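Long-range contact in alpha-pyrone synthesis polyketide synthase-like Pks18 (Mycobacterium tuberculosis, PDB 1TED), which probably extends medium- and long-chain acyl-CoA starters with malonyl-CoA to make tri- and tetraketide alpha-pyrones, as a type III polyketide synthase of the thiolase fold: residues Glu203-Asn208 / Asn346-Ser351. Sequence-based numbering, arbitrary orientation.
Sequences ELCSVN and NMLSVS. With MYR (myristic acid), chain E.
Met347 to Val350 pack against Glu203 of strand 196-204, and Leu348 also reaches Cys205 just after it in the chain. Asn346 shapes this turn from its start. Asn346 OD1 accepts the backbone N of Leu348 at 2.9 Å, which makes an Asx turn. The donor lies well above the carbonyl plane. Met347 offers mainly its backbone. Met347 O lies 3.4 Å from Glu203 CB, while Met347 N is tied to Ser351 OG. The Leu348 side chain reaches toward Glu203 and Cys205. It crosses the Glu203 side chain at about a right angle. Leu348 CD2 is 3.9 Å from Cys205 SG, with Leu348 CD1 almost as near. Leu348 CD2 lies 4.0 Å from C14, the methyl end of the bound myristic acid. Cys205 O comes 3.5 Å from C8 of myristic acid, so both segments line the tunnel around the acyl chain. The Leu348 side chain is also about 4 Å from that of Cys175, probably the catalytic nucleophile. Ser349 makes the polar link. Ser349 OG gives a short hydrogen bond, 2.5 Å, to Glu203 OE1, nearly along the C-O axis. The bend of Glu203 at chi2 (67°) turns its carboxylate toward Ser349. Glu203 OE2 is hydrogen-bonded to Ser143 N and Thr144 OG1. The buried carboxylate is therefore held at both oxygens. Val350 ends the contact, with Val350 CG2 at 4.1 Å from Glu203 CB. Val350 also rests on Cys201 and on Ala229 of strand 226-236. In this thiolase fold of the chalcone and stilbene synthase family, the contact joins the N- and C-terminal family domains beside the probable active site. It sets the start of helix 349-361 against strand 196-204, which lies between strands 135-142 and 226-236 in the main sheet, with helix 102-125 touching Leu204.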
loop_
_atom_site.group_PDB
_atom_site.type_symbol
_atom_site.label_atom_id
_atom_site.label_comp_id
_atom_site.label_asym_id
_atom_site.label_seq_id
_atom_site.Cartn_x
_atom_site.Cartn_y
_atom_site.Cartn_z
ATOM N N GLU A 203 -9.932 -5.352 8.728
ATOM C CA GLU A 203 -10.665 -4.108 8.765
ATOM C C GLU A 203 -11.347 -3.915 10.109
ATOM O O GLU A 203 -12.167 -4.733 10.538
ATOM C CB GLU A 203 -11.669 -4.098 7.611
ATOM C CG GLU A 203 -11.683 -2.816 6.787
ATOM C CD GLU A 203 -10.408 -2.565 5.977
ATOM O OE1 GLU A 203 -10.138 -3.322 5.018
ATOM O OE2 GLU A 203 -9.685 -1.600 6.295
ATOM N N LEU A 204 -10.976 -2.830 10.778
ATOM C CA LEU A 204 -11.515 -2.490 12.087
ATOM C C LEU A 204 -12.187 -1.127 12.076
ATOM O O LEU A 204 -11.598 -0.126 12.497
ATOM C CB LEU A 204 -10.398 -2.498 13.131
ATOM C CG LEU A 204 -10.181 -3.802 13.896
ATOM C CD1 LEU A 204 -10.184 -4.972 12.946
ATOM C CD2 LEU A 204 -8.867 -3.717 14.672
ATOM N N CYS A 205 -13.424 -1.099 11.597
ATOM C CA CYS A 205 -14.197 0.131 11.526
ATOM C C CYS A 205 -14.608 0.651 12.910
ATOM O O CYS A 205 -14.507 1.847 13.177
ATOM C CB CYS A 205 -15.453 -0.090 10.666
ATOM S SG CYS A 205 -15.142 -0.520 8.930
ATOM N N SER A 206 -15.068 -0.251 13.779
ATOM C CA SER A 206 -15.517 0.118 15.123
ATOM C C SER A 206 -14.529 1.034 15.836
ATOM O O SER A 206 -14.910 1.851 16.671
ATOM C CB SER A 206 -15.775 -1.144 15.972
ATOM O OG SER A 206 -14.581 -1.847 16.297
ATOM N N VAL A 207 -13.258 0.897 15.485
ATOM C CA VAL A 207 -12.199 1.694 16.072
ATOM C C VAL A 207 -12.261 3.163 15.651
ATOM O O VAL A 207 -11.678 4.026 16.309
ATOM C CB VAL A 207 -10.825 1.075 15.710
ATOM C CG1 VAL A 207 -9.765 2.133 15.594
ATOM C CG2 VAL A 207 -10.432 0.084 16.773
ATOM N N ASN A 208 -12.979 3.454 14.571
ATOM C CA ASN A 208 -13.081 4.830 14.096
ATOM C C ASN A 208 -14.449 5.462 14.343
ATOM O O ASN A 208 -14.759 6.514 13.786
ATOM C CB ASN A 208 -12.746 4.913 12.598
ATOM C CG ASN A 208 -11.294 4.544 12.293
ATOM O OD1 ASN A 208 -10.973 3.381 12.040
ATOM N ND2 ASN A 208 -10.414 5.537 12.324
ATOM N N ASN A 346 -20.833 -4.447 6.434
ATOM C CA ASN A 346 -19.790 -4.242 5.432
ATOM C C ASN A 346 -18.438 -4.135 6.120
ATOM O O ASN A 346 -18.182 -3.187 6.867
ATOM C CB ASN A 346 -20.072 -2.973 4.623
ATOM C CG ASN A 346 -18.922 -2.596 3.688
ATOM O OD1 ASN A 346 -18.122 -3.440 3.283
ATOM N ND2 ASN A 346 -18.852 -1.327 3.329
ATOM N N MET A 347 -17.578 -5.119 5.869
ATOM C CA MET A 347 -16.252 -5.147 6.475
ATOM C C MET A 347 -15.191 -4.747 5.462
ATOM O O MET A 347 -14.059 -5.221 5.505
ATOM C CB MET A 347 -15.950 -6.543 7.019
ATOM C CG MET A 347 -16.995 -7.087 7.978
ATOM S SD MET A 347 -16.914 -8.879 7.943
ATOM C CE MET A 347 -17.288 -9.263 9.547
ATOM N N LEU A 348 -15.579 -3.877 4.540
ATOM C CA LEU A 348 -14.667 -3.374 3.527
ATOM C C LEU A 348 -13.980 -4.484 2.716
ATOM O O LEU A 348 -14.651 -5.400 2.234
ATOM C CB LEU A 348 -13.642 -2.449 4.202
ATOM C CG LEU A 348 -14.120 -1.017 4.501
ATOM C CD1 LEU A 348 -15.557 -1.010 4.952
ATOM C CD2 LEU A 348 -13.244 -0.376 5.552
ATOM N N SER A 349 -12.656 -4.406 2.572
ATOM C CA SER A 349 -11.898 -5.386 1.793
ATOM C C SER A 349 -12.138 -6.839 2.161
ATOM O O SER A 349 -12.063 -7.720 1.316
ATOM C CB SER A 349 -10.400 -5.095 1.892
ATOM O OG SER A 349 -9.957 -5.101 3.239
ATOM N N VAL A 350 -12.433 -7.081 3.429
ATOM C CA VAL A 350 -12.649 -8.426 3.937
ATOM C C VAL A 350 -13.881 -9.162 3.409
ATOM O O VAL A 350 -13.843 -10.379 3.209
ATOM C CB VAL A 350 -12.751 -8.384 5.478
ATOM C CG1 VAL A 350 -13.086 -9.759 6.022
ATOM C CG2 VAL A 350 -11.454 -7.851 6.070
ATOM N N SER A 351 -14.966 -8.419 3.186
ATOM C CA SER A 351 -16.237 -8.997 2.757
ATOM C C SER A 351 -16.229 -9.904 1.538
ATOM O O SER A 351 -16.868 -10.955 1.532
ATOM C CB SER A 351 -17.262 -7.885 2.572
ATOM O OG SER A 351 -17.468 -7.214 3.803
HETATM C C1 MYR E . -21.884 1.521 15.603
HETATM O O1 MYR E . -22.397 0.524 16.104
HETATM O O2 MYR E . -22.599 2.479 15.300
HETATM C C2 MYR E . -20.375 1.579 15.359
HETATM C C3 MYR E . -20.062 1.578 13.862
HETATM C C4 MYR E . -18.551 1.603 13.614
HETATM C C5 MYR E . -18.229 1.649 12.119
HETATM C C6 MYR E . -18.700 2.947 11.458
HETATM C C7 MYR E . -17.900 4.171 11.915
HETATM C C8 MYR E . -16.449 4.133 11.431
HETATM C C9 MYR E . -16.361 4.179 9.904
HETATM C C10 MYR E . -14.917 3.995 9.438
HETATM C C11 MYR E . -14.834 3.977 7.910
HETATM C C12 MYR E . -13.398 3.739 7.439
HETATM C C13 MYR E . -13.345 3.648 5.913
HETATM C C14 MYR E . -11.921 3.371 5.426
#